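Local coordinates for protein putative L-alanine-DL-glutamate epimerase (Burkholderia xenovorans, PDB 3GO2) that probably acts as a racemase or epimerase of the mandelate racemase/muconate lactonizing enzyme family and binds magnesium ions, at residues W129-G138 against T344-E352; P226-A237 against Y256-I265. All coordinates share one frame; numbering follows the deposited sequence.

Contact 1: W129-G138 against T344-E352; sequences WRINHPKFFG and TDIDRLAWE
Asp347 OD1 is gripped by two nitrogens of Arg130 and by a water. Arg130 NE gives the shorter bond, 2.8 Å to Asp347 OD1, with an N-H...O angle of 159°. Arg130 NH2 reaches Asp347 OD1 at 3.1 Å, using the syn lone pair of that oxygen. The guanidinium thus grips side-on, and both bonds go to one carboxylate oxygen. The carboxylate is turned 66° from the guanidinium plane. The water on Asp347 OD1 also donates to Gly138 O. Asp347 OD2 is held by a second water, which accepts from Arg130 N, and by Trp123, so both oxygens are fixed. Phe137 CG lies anti to its carbonyl carbon (chi1 -47°), which lays the ring edge along the 347-349 backbone. Asp347 CB packs on Phe137 CD1 at 3.7 Å. At the far end of the ring, Phe137 CZ meets Leu349 CD2 at 3.8 Å. Phe136 CB lies over the centre of one face of the Phe137 ring, and Trp129 CD1 lies over the opposite face, toward the rim. Trp129 NE1 makes a weak, bent bond of 3.1 Å to Asp345 OD2. The stronger partner of Asp345 is His125, through OD1. His125 has been seen to bind 2-oxoglutarate and fumarate and stacks on Trp129, so this end probably lies in the second shell of the ligand pocket of an enolase-superfamily barrel.

Contact 2: P226-A237 against Y256-I265; sequences PEGYLKILRELA and YVRNHSPHPI
Val257 is a knob in a hole formed by Pro226, Tyr229, Leu230 and Leu233. Its two methyls divide the work. With CG1 anti to the backbone N (chi1 172°), Val257 CG1 presses on Leu233 CD1 at 3.5 Å, tighter than usual for two carbons. Val257 CG2 points to Pro226 and lies 3.9 Å from Pro226 CB. Leu233 CD1 also touches Ser261 CB at 3.7 Å. Leu230 splits its branches: CD1 meets the Tyr256 ring at its edge, 3.7 Å from CE2, while CD2 rests 3.6 Å from His260 CB. The His260 ring is held by a nearly straight bond from ND1 to Tyr256 O. The other end is looser. Exposed Ala237 has its CB 4.4 Å from Pro262 CG. There the main tie is polar, from His263 NE2 to Leu236 O at 2.8 Å. The acceptor lies in the imidazole plane, but the donor stands 49° out of the carbonyl plane. This bond uses the carbonyl of Leu236, just past helix 226-235. Helices 226-235 and 251-259 are consecutive outer helices of the barrel. Leu233 and Ile265 reach strand 243-245 between them in sequence, Leu236 packs on helix 193-210, and a second subunit meets Leu230 and Tyr256.

The chain first builds the N-terminal domain, then passes through strand 118-123 and helix 128-132 into residues 129-138. It next runs around the barrel. Along the way, residues 226-237 and 256-265 meet in contact 2, closing a short loop that holds strand 243-245. After strand 314-317 and helix 323-335 the chain returns through strand 342-344, and residues 344-352 close the long loop of contact 1. Contact 2 is nested inside that loop. The contacts do not touch: their centres are about 30 Å apart and their nearest atoms about 15 Å. Contact 1 joins the start and end of the barrel region, whereas contact 2 joins consecutive helices on its outside.

Contact 1: W129-G138 against T344-E352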
loop_
_atom_site.group_PDB
_atom_site.type_symbol
_atom_site.label_atom_id
_atom_site.label_comp_id
_atom_site.label_asym_id
_atom_site.label_seq_id
_atom_site.Cartn_x
_atom_site.Cartn_y
_atom_site.Cartn_z
ATOM N N TRP A 129 -9.496 -24.809 -35.002
ATOM C CA TRP A 129 -8.779 -25.817 -35.767
ATOM C C TRP A 129 -9.398 -26.070 -37.145
ATOM O O TRP A 129 -8.674 -26.197 -38.110
ATOM C CB TRP A 129 -8.697 -27.123 -34.976
ATOM C CG TRP A 129 -7.563 -27.252 -33.980
ATOM C CD1 TRP A 129 -7.270 -28.370 -33.247
ATOM C CD2 TRP A 129 -6.585 -26.266 -33.599
ATOM N NE1 TRP A 129 -6.188 -28.141 -32.438
ATOM C CE2 TRP A 129 -5.751 -26.861 -32.632
ATOM C CE3 TRP A 129 -6.356 -24.936 -33.957
ATOM C CZ2 TRP A 129 -4.699 -26.176 -32.015
ATOM C CZ3 TRP A 129 -5.301 -24.264 -33.367
ATOM C CH2 TRP A 129 -4.487 -24.884 -32.401
ATOM N N ARG A 130 -10.721 -26.128 -37.234
ATOM C CA ARG A 130 -11.374 -26.315 -38.537
ATOM C C ARG A 130 -11.254 -25.105 -39.440
ATOM O O ARG A 130 -11.332 -25.221 -40.656
ATOM C CB ARG A 130 -12.847 -26.705 -38.362
ATOM C CG ARG A 130 -13.012 -28.075 -37.739
ATOM C CD ARG A 130 -14.443 -28.410 -37.387
ATOM N NE ARG A 130 -14.517 -29.637 -36.614
ATOM C CZ ARG A 130 -15.622 -30.350 -36.420
ATOM N NH1 ARG A 130 -16.781 -29.956 -36.945
ATOM N NH2 ARG A 130 -15.566 -31.453 -35.706
ATOM N N ILE A 131 -11.078 -23.925 -38.865
ATOM C CA ILE A 131 -10.886 -22.728 -39.666
ATOM C C ILE A 131 -9.430 -22.575 -40.096
ATOM O O ILE A 131 -9.134 -22.274 -41.268
ATOM C CB ILE A 131 -11.294 -21.455 -38.889
ATOM C CG1 ILE A 131 -12.793 -21.457 -38.557
ATOM C CG2 ILE A 131 -10.875 -20.186 -39.655
ATOM C CD1 ILE A 131 -13.172 -20.378 -37.563
ATOM N N ASN A 132 -8.511 -22.765 -39.143
ATOM C CA ASN A 132 -7.092 -22.486 -39.363
ATOM C C ASN A 132 -6.315 -23.626 -40.015
ATOM O O ASN A 132 -5.363 -23.364 -40.772
ATOM C CB ASN A 132 -6.401 -22.118 -38.040
ATOM C CG ASN A 132 -6.842 -20.783 -37.482
ATOM O OD1 ASN A 132 -7.540 -20.005 -38.129
ATOM N ND2 ASN A 132 -6.389 -20.490 -36.274
ATOM N N HIS A 133 -6.711 -24.872 -39.732
ATOM C CA HIS A 133 -5.987 -26.044 -40.233
ATOM C C HIS A 133 -6.915 -27.073 -40.890
ATOM O O HIS A 133 -6.904 -28.252 -40.534
ATOM C CB HIS A 133 -5.166 -26.647 -39.080
ATOM C CG HIS A 133 -4.306 -25.648 -38.381
ATOM N ND1 HIS A 133 -3.221 -25.052 -38.989
ATOM C CD2 HIS A 133 -4.367 -25.130 -37.132
ATOM C CE1 HIS A 133 -2.663 -24.198 -38.152
ATOM N NE2 HIS A 133 -3.335 -24.226 -37.017
ATOM N N PRO A 134 -7.734 -26.624 -41.869
ATOM C CA PRO A 134 -8.720 -27.472 -42.534
ATOM C C PRO A 134 -8.136 -28.672 -43.303
ATOM O O PRO A 134 -8.857 -29.643 -43.548
ATOM C CB PRO A 134 -9.410 -26.503 -43.514
ATOM C CG PRO A 134 -8.411 -25.441 -43.767
ATOM C CD PRO A 134 -7.705 -25.269 -42.455
ATOM N N LYS A 135 -6.853 -28.593 -43.673
ATOM C CA LYS A 135 -6.153 -29.721 -44.303
ATOM C C LYS A 135 -6.082 -30.914 -43.352
ATOM O O LYS A 135 -5.988 -32.064 -43.786
ATOM C CB LYS A 135 -4.746 -29.290 -44.737
ATOM C CG LYS A 135 -3.762 -30.418 -45.073
ATOM C CD LYS A 135 -3.063 -30.246 -46.419
ATOM C CE LYS A 135 -3.810 -31.009 -47.523
ATOM N NZ LYS A 135 -3.722 -30.337 -48.873
ATOM N N PHE A 136 -6.129 -30.636 -42.051
ATOM C CA PHE A 136 -5.935 -31.685 -41.048
ATOM C C PHE A 136 -7.157 -31.992 -40.208
ATOM O O PHE A 136 -7.361 -33.143 -39.784
ATOM C CB PHE A 136 -4.750 -31.297 -40.176
ATOM C CG PHE A 136 -3.504 -31.132 -40.955
ATOM C CD1 PHE A 136 -2.885 -32.245 -41.531
ATOM C CD2 PHE A 136 -2.961 -29.889 -41.167
ATOM C CE1 PHE A 136 -1.740 -32.099 -42.279
ATOM C CE2 PHE A 136 -1.792 -29.747 -41.918
ATOM C CZ PHE A 136 -1.194 -30.867 -42.475
ATOM N N PHE A 137 -7.965 -30.963 -39.962
ATOM C CA PHE A 137 -9.162 -31.088 -39.151
ATOM C C PHE A 137 -10.346 -30.602 -39.949
ATOM O O PHE A 137 -10.449 -29.416 -40.276
ATOM C CB PHE A 137 -9.042 -30.223 -37.896
ATOM C CG PHE A 137 -7.734 -30.378 -37.177
ATOM C CD1 PHE A 137 -7.438 -31.555 -36.494
ATOM C CD2 PHE A 137 -6.808 -29.376 -37.193
ATOM C CE1 PHE A 137 -6.256 -31.713 -35.830
ATOM C CE2 PHE A 137 -5.598 -29.525 -36.512
ATOM C CZ PHE A 137 -5.337 -30.706 -35.832
ATOM N N GLY A 138 -11.245 -31.524 -40.242
ATOM C CA GLY A 138 -12.429 -31.206 -40.985
ATOM C C GLY A 138 -13.657 -31.551 -40.186
ATOM O O GLY A 138 -13.551 -32.162 -39.119
ATOM N N THR A 344 -9.284 -29.734 -23.739
ATOM C CA THR A 344 -8.795 -30.774 -24.646
ATOM C C THR A 344 -9.214 -30.418 -26.068
ATOM O O THR A 344 -10.222 -29.747 -26.257
ATOM C CB THR A 344 -9.308 -32.181 -24.235
ATOM O OG1 THR A 344 -8.502 -33.180 -24.844
ATOM C CG2 THR A 344 -10.773 -32.382 -24.631
ATOM N N ASP A 345 -8.445 -30.864 -27.048
ATOM C CA ASP A 345 -8.835 -30.708 -28.461
ATOM C C ASP A 345 -9.555 -31.975 -28.855
ATOM O O ASP A 345 -9.035 -33.093 -28.701
ATOM C CB ASP A 345 -7.606 -30.487 -29.349
ATOM C CG ASP A 345 -7.016 -29.092 -29.200
ATOM O OD1 ASP A 345 -7.766 -28.136 -28.896
ATOM O OD2 ASP A 345 -5.797 -28.932 -29.435
ATOM N N ILE A 346 -10.765 -31.819 -29.366
ATOM C CA ILE A 346 -11.547 -32.966 -29.807
ATOM C C ILE A 346 -11.280 -33.249 -31.298
ATOM O O ILE A 346 -11.441 -34.396 -31.752
ATOM C CB ILE A 346 -13.047 -32.750 -29.463
ATOM C CG1 ILE A 346 -13.270 -32.817 -27.942
ATOM C CG2 ILE A 346 -13.932 -33.765 -30.160
ATOM C CD1 ILE A 346 -12.777 -34.101 -27.258
ATOM N N ASP A 347 -10.863 -32.224 -32.040
ATOM C CA ASP A 347 -10.381 -32.386 -33.419
ATOM C C ASP A 347 -8.996 -33.034 -33.379
ATOM O O ASP A 347 -8.051 -32.472 -32.799
ATOM C CB ASP A 347 -10.322 -31.054 -34.158
ATOM C CG ASP A 347 -11.682 -30.370 -34.265
ATOM O OD1 ASP A 347 -12.547 -30.891 -35.011
ATOM O OD2 ASP A 347 -11.871 -29.316 -33.594
ATOM N N ARG A 348 -8.883 -34.220 -33.994
ATOM C CA ARG A 348 -7.626 -34.966 -33.983
ATOM C C ARG A 348 -7.131 -35.227 -35.392
ATOM O O ARG A 348 -7.912 -35.347 -36.347
ATOM C CB ARG A 348 -7.745 -36.310 -33.257
ATOM C CG ARG A 348 -8.375 -36.309 -31.860
ATOM C CD ARG A 348 -7.793 -35.265 -30.928
ATOM N NE ARG A 348 -6.372 -35.438 -30.678
ATOM C CZ ARG A 348 -5.700 -34.752 -29.745
ATOM N NH1 ARG A 348 -4.410 -34.939 -29.559
ATOM N NH2 ARG A 348 -6.331 -33.867 -28.983
ATOM N N LEU A 349 -5.822 -35.328 -35.505
ATOM C CA LEU A 349 -5.182 -35.751 -36.741
ATOM C C LEU A 349 -5.605 -37.167 -37.134
ATOM O O LEU A 349 -5.845 -38.033 -36.294
ATOM C CB LEU A 349 -3.670 -35.756 -36.576
ATOM C CG LEU A 349 -3.000 -34.441 -36.195
ATOM C CD1 LEU A 349 -1.533 -34.675 -35.851
ATOM C CD2 LEU A 349 -3.123 -33.402 -37.284
ATOM N N ALA A 350 -5.636 -37.407 -38.440
ATOM C CA ALA A 350 -6.050 -38.707 -38.951
ATOM C C ALA A 350 -5.144 -39.851 -38.481
ATOM O O ALA A 350 -5.598 -40.990 -38.348
ATOM C CB ALA A 350 -6.116 -38.655 -40.472
ATOM N N TRP A 351 -3.883 -39.549 -38.210
ATOM C CA TRP A 351 -2.929 -40.552 -37.725
ATOM C C TRP A 351 -2.652 -40.498 -36.214
ATOM O O TRP A 351 -1.760 -41.174 -35.708
ATOM C CB TRP A 351 -1.622 -40.468 -38.521
ATOM C CG TRP A 351 -0.870 -39.192 -38.392
ATOM C CD1 TRP A 351 0.131 -38.928 -37.501
ATOM C CD2 TRP A 351 -1.043 -37.995 -39.166
ATOM N NE1 TRP A 351 0.618 -37.675 -37.700
ATOM C CE2 TRP A 351 -0.090 -37.064 -38.699
ATOM C CE3 TRP A 351 -1.904 -37.619 -40.203
ATOM C CZ2 TRP A 351 0.021 -35.777 -39.215
ATOM C CZ3 TRP A 351 -1.787 -36.328 -40.734
ATOM C CH2 TRP A 351 -0.830 -35.426 -40.235
ATOM N N GLU A 352 -3.426 -39.702 -35.476
ATOM C CA GLU A 352 -3.141 -39.536 -34.052
ATOM C C GLU A 352 -3.122 -40.871 -33.306
ATOM O O GLU A 352 -2.226 -41.127 -32.494
ATOM C CB GLU A 352 -4.180 -38.620 -33.410
ATOM C CG GLU A 352 -3.966 -38.301 -31.925
ATOM C CD GLU A 352 -2.891 -37.274 -31.678
ATOM O OE1 GLU A 352 -2.452 -36.613 -32.654
ATOM O OE2 GLU A 352 -2.494 -37.120 -30.489
HETATM O O HOH W 1 -12.304 -26.739 -34.516
HETATM O O HOH W 2 -5.509 -35.193 -40.243
HETATM O O HOH W 3 -11.804 -32.563 -36.980
#

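Contact 2: P226-A237 against Y256-I265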
loop_
_atom_site.group_PDB
_atom_site.type_symbol
_atom_site.label_atom_id
_atom_site.label_comp_id
_atom_site.label_asym_id
_atom_site.label_seq_id
_atom_site.Cartn_x
_atom_site.Cartn_y
_atom_site.Cartn_z
ATOM N N PRO A 226 -4.367 -3.754 -22.343
ATOM C CA PRO A 226 -5.498 -3.492 -21.443
ATOM C C PRO A 226 -6.625 -2.590 -22.004
ATOM O O PRO A 226 -7.803 -2.907 -21.881
ATOM C CB PRO A 226 -4.809 -2.864 -20.233
ATOM C CG PRO A 226 -3.507 -3.597 -20.182
ATOM C CD PRO A 226 -3.090 -3.796 -21.608
ATOM N N GLU A 227 -6.259 -1.495 -22.663
ATOM C CA GLU A 227 -7.232 -0.637 -23.325
ATOM C C GLU A 227 -8.171 -1.436 -24.223
ATOM O O GLU A 227 -9.382 -1.226 -24.213
ATOM C CB GLU A 227 -6.506 0.386 -24.196
ATOM C CG GLU A 227 -7.448 1.263 -25.027
ATOM C CD GLU A 227 -6.747 2.080 -26.098
ATOM O OE1 GLU A 227 -5.528 1.890 -26.345
ATOM O OE2 GLU A 227 -7.455 2.911 -26.723
ATOM N N GLY A 228 -7.582 -2.290 -25.046
ATOM C CA GLY A 228 -8.354 -3.063 -26.043
ATOM C C GLY A 228 -9.136 -4.191 -25.402
ATOM O O GLY A 228 -10.261 -4.461 -25.808
ATOM N N TYR A 229 -8.560 -4.871 -24.414
ATOM C CA TYR A 229 -9.321 -5.889 -23.662
ATOM C C TYR A 229 -10.579 -5.263 -23.052
ATOM O O TYR A 229 -11.656 -5.841 -23.121
ATOM C CB TYR A 229 -8.442 -6.571 -22.592
ATOM C CG TYR A 229 -7.250 -7.323 -23.140
ATOM C CD1 TYR A 229 -7.420 -8.390 -23.997
ATOM C CD2 TYR A 229 -5.943 -7.020 -22.739
ATOM C CE1 TYR A 229 -6.345 -9.098 -24.492
ATOM C CE2 TYR A 229 -4.861 -7.734 -23.217
ATOM C CZ TYR A 229 -5.066 -8.770 -24.106
ATOM O OH TYR A 229 -4.013 -9.506 -24.587
ATOM N N LEU A 230 -10.465 -4.066 -22.484
ATOM C CA LEU A 230 -11.635 -3.380 -21.917
ATOM C C LEU A 230 -12.672 -3.105 -23.004
ATOM O O LEU A 230 -13.870 -3.309 -22.792
ATOM C CB LEU A 230 -11.225 -2.087 -21.231
ATOM C CG LEU A 230 -10.400 -2.202 -19.929
ATOM C CD1 LEU A 230 -9.547 -0.917 -19.625
ATOM C CD2 LEU A 230 -11.313 -2.547 -18.752
ATOM N N LYS A 231 -12.208 -2.698 -24.179
ATOM C CA LYS A 231 -13.128 -2.425 -25.284
ATOM C C LYS A 231 -13.897 -3.710 -25.656
ATOM O O LYS A 231 -15.115 -3.682 -25.919
ATOM C CB LYS A 231 -12.387 -1.864 -26.486
ATOM C CG LYS A 231 -11.944 -0.422 -26.248
ATOM C CD LYS A 231 -10.930 0.061 -27.248
ATOM C CE LYS A 231 -11.478 0.180 -28.641
ATOM N NZ LYS A 231 -12.116 1.473 -28.916
ATOM N N ILE A 232 -13.187 -4.831 -25.658
ATOM C CA ILE A 232 -13.789 -6.124 -25.987
ATOM C C ILE A 232 -14.793 -6.518 -24.936
ATOM O O ILE A 232 -15.928 -6.885 -25.267
ATOM C CB ILE A 232 -12.730 -7.225 -26.185
ATOM C CG1 ILE A 232 -11.936 -6.955 -27.475
ATOM C CG2 ILE A 232 -13.421 -8.623 -26.178
ATOM C CD1 ILE A 232 -10.610 -7.759 -27.585
ATOM N N LEU A 233 -14.424 -6.390 -23.664
ATOM C CA LEU A 233 -15.343 -6.723 -22.572
ATOM C C LEU A 233 -16.604 -5.853 -22.565
ATOM O O LEU A 233 -17.690 -6.338 -22.266
ATOM C CB LEU A 233 -14.633 -6.622 -21.218
ATOM C CG LEU A 233 -13.486 -7.610 -21.031
ATOM C CD1 LEU A 233 -12.736 -7.252 -19.733
ATOM C CD2 LEU A 233 -13.968 -9.073 -20.990
ATOM N N ARG A 234 -16.474 -4.570 -22.896
ATOM C CA ARG A 234 -17.643 -3.689 -23.019
ATOM C C ARG A 234 -18.549 -4.077 -24.173
ATOM O O ARG A 234 -19.788 -4.071 -24.036
ATOM C CB ARG A 234 -17.208 -2.246 -23.218
ATOM C CG ARG A 234 -16.557 -1.637 -22.040
ATOM C CD ARG A 234 -15.800 -0.380 -22.434
ATOM N NE ARG A 234 -14.996 0.048 -21.309
ATOM C CZ ARG A 234 -13.837 0.724 -21.380
ATOM N NH1 ARG A 234 -13.314 1.074 -22.548
ATOM N NH2 ARG A 234 -13.193 1.004 -20.247
ATOM N N GLU A 235 -17.963 -4.371 -25.325
ATOM C CA GLU A 235 -18.733 -4.855 -26.461
ATOM C C GLU A 235 -19.546 -6.102 -26.102
ATOM O O GLU A 235 -20.717 -6.241 -26.503
ATOM C CB GLU A 235 -17.808 -5.158 -27.631
ATOM C CG GLU A 235 -18.495 -5.793 -28.844
ATOM C CD GLU A 235 -19.422 -4.850 -29.607
ATOM O OE1 GLU A 235 -19.079 -3.670 -29.755
ATOM O OE2 GLU A 235 -20.481 -5.309 -30.094
ATOM N N LEU A 236 -18.922 -7.011 -25.369
ATOM C CA LEU A 236 -19.501 -8.326 -25.073
ATOM C C LEU A 236 -20.102 -8.392 -23.690
ATOM O O LEU A 236 -20.232 -9.466 -23.099
ATOM C CB LEU A 236 -18.428 -9.403 -25.231
ATOM C CG LEU A 236 -17.739 -9.458 -26.586
ATOM C CD1 LEU A 236 -16.643 -10.513 -26.565
ATOM C CD2 LEU A 236 -18.754 -9.695 -27.739
ATOM N N ALA A 237 -20.495 -7.252 -23.153
ATOM C CA ALA A 237 -20.898 -7.175 -21.760
ATOM C C ALA A 237 -22.113 -8.050 -21.454
ATOM O O ALA A 237 -22.243 -8.582 -20.337
ATOM C CB ALA A 237 -21.197 -5.733 -21.391
ATOM N N TYR A 256 -6.506 -4.625 -13.596
ATOM C CA TYR A 256 -7.397 -3.518 -13.962
ATOM C C TYR A 256 -8.507 -4.042 -14.866
ATOM O O TYR A 256 -9.697 -3.733 -14.682
ATOM C CB TYR A 256 -6.608 -2.355 -14.628
ATOM C CG TYR A 256 -7.476 -1.149 -14.821
ATOM C CD1 TYR A 256 -7.556 -0.169 -13.832
ATOM C CD2 TYR A 256 -8.283 -1.018 -15.936
ATOM C CE1 TYR A 256 -8.367 0.913 -13.968
ATOM C CE2 TYR A 256 -9.141 0.073 -16.079
ATOM C CZ TYR A 256 -9.190 1.026 -15.083
ATOM O OH TYR A 256 -10.035 2.098 -15.192
ATOM N N VAL A 257 -8.124 -4.827 -15.871
ATOM C CA VAL A 257 -9.083 -5.415 -16.774
ATOM C C VAL A 257 -10.091 -6.270 -16.009
ATOM O O VAL A 257 -11.305 -6.116 -16.203
ATOM C CB VAL A 257 -8.377 -6.208 -17.908
ATOM C CG1 VAL A 257 -9.399 -6.976 -18.737
ATOM C CG2 VAL A 257 -7.555 -5.216 -18.806
ATOM N N ARG A 258 -9.615 -7.156 -15.133
ATOM C CA ARG A 258 -10.546 -8.027 -14.410
ATOM C C ARG A 258 -11.535 -7.202 -13.580
ATOM O O ARG A 258 -12.741 -7.483 -13.549
ATOM C CB ARG A 258 -9.827 -9.039 -13.538
ATOM C CG ARG A 258 -10.769 -10.073 -12.918
ATOM C CD ARG A 258 -10.199 -10.649 -11.679
ATOM N NE ARG A 258 -11.110 -11.614 -11.052
ATOM C CZ ARG A 258 -11.015 -12.008 -9.792
ATOM N NH1 ARG A 258 -10.060 -11.527 -8.968
ATOM N NH2 ARG A 258 -11.882 -12.882 -9.324
ATOM N N ASN A 259 -11.024 -6.169 -12.914
ATOM C CA ASN A 259 -11.850 -5.348 -12.036
ATOM C C ASN A 259 -13.007 -4.707 -12.775
ATOM O O ASN A 259 -14.038 -4.396 -12.155
ATOM C CB ASN A 259 -10.990 -4.281 -11.370
ATOM C CG ASN A 259 -11.692 -3.588 -10.242
ATOM O OD1 ASN A 259 -12.469 -4.204 -9.505
ATOM N ND2 ASN A 259 -11.416 -2.291 -10.080
ATOM N N HIS A 260 -12.834 -4.495 -14.085
ATOM C CA HIS A 260 -13.875 -3.978 -14.957
ATOM C C HIS A 260 -14.556 -5.012 -15.852
ATOM O O HIS A 260 -15.262 -4.638 -16.802
ATOM C CB HIS A 260 -13.275 -2.849 -15.785
ATOM C CG HIS A 260 -12.836 -1.703 -14.944
ATOM N ND1 HIS A 260 -11.610 -1.668 -14.327
ATOM C CD2 HIS A 260 -13.490 -0.586 -14.550
ATOM C CE1 HIS A 260 -11.522 -0.572 -13.594
ATOM N NE2 HIS A 260 -12.645 0.105 -13.717
ATOM N N SER A 261 -14.403 -6.298 -15.533
ATOM C CA SER A 261 -14.985 -7.347 -16.350
ATOM C C SER A 261 -16.265 -7.883 -15.756
ATOM O O SER A 261 -16.277 -8.196 -14.572
ATOM C CB SER A 261 -14.007 -8.509 -16.469
ATOM O OG SER A 261 -14.554 -9.531 -17.292
ATOM N N PRO A 262 -17.317 -8.061 -16.585
ATOM C CA PRO A 262 -18.523 -8.750 -16.117
ATOM C C PRO A 262 -18.440 -10.240 -16.377
ATOM O O PRO A 262 -19.381 -10.967 -16.090
ATOM C CB PRO A 262 -19.631 -8.128 -16.974
ATOM C CG PRO A 262 -18.973 -7.887 -18.266
ATOM C CD PRO A 262 -17.523 -7.492 -17.929
ATOM N N HIS A 263 -17.308 -10.689 -16.907
ATOM C CA HIS A 263 -17.030 -12.097 -17.149
ATOM C C HIS A 263 -15.866 -12.611 -16.319
ATOM O O HIS A 263 -14.950 -11.868 -16.009
ATOM C CB HIS A 263 -16.625 -12.297 -18.600
ATOM C CG HIS A 263 -17.597 -11.727 -19.577
ATOM N ND1 HIS A 263 -18.908 -12.119 -19.612
ATOM C CD2 HIS A 263 -17.452 -10.785 -20.538
ATOM C CE1 HIS A 263 -19.538 -11.450 -20.565
ATOM N NE2 HIS A 263 -18.682 -10.630 -21.137
ATOM N N PRO A 264 -15.862 -13.906 -16.018
ATOM C CA PRO A 264 -14.683 -14.481 -15.366
ATOM C C PRO A 264 -13.460 -14.337 -16.260
ATOM O O PRO A 264 -13.569 -14.540 -17.476
ATOM C CB PRO A 264 -15.068 -15.969 -15.163
ATOM C CG PRO A 264 -16.594 -15.961 -15.246
ATOM C CD PRO A 264 -16.947 -14.889 -16.204
ATOM N N ILE A 265 -12.320 -13.986 -15.672
ATOM C CA ILE A 265 -11.058 -13.841 -16.420
ATOM C C ILE A 265 -10.133 -14.974 -16.062
ATOM O O ILE A 265 -9.911 -15.287 -14.877
ATOM C CB ILE A 265 -10.357 -12.503 -16.089
ATOM C CG1 ILE A 265 -11.248 -11.325 -16.490
ATOM C CG2 ILE A 265 -8.977 -12.393 -16.755
ATOM C CD1 ILE A 265 -11.596 -11.250 -17.950
#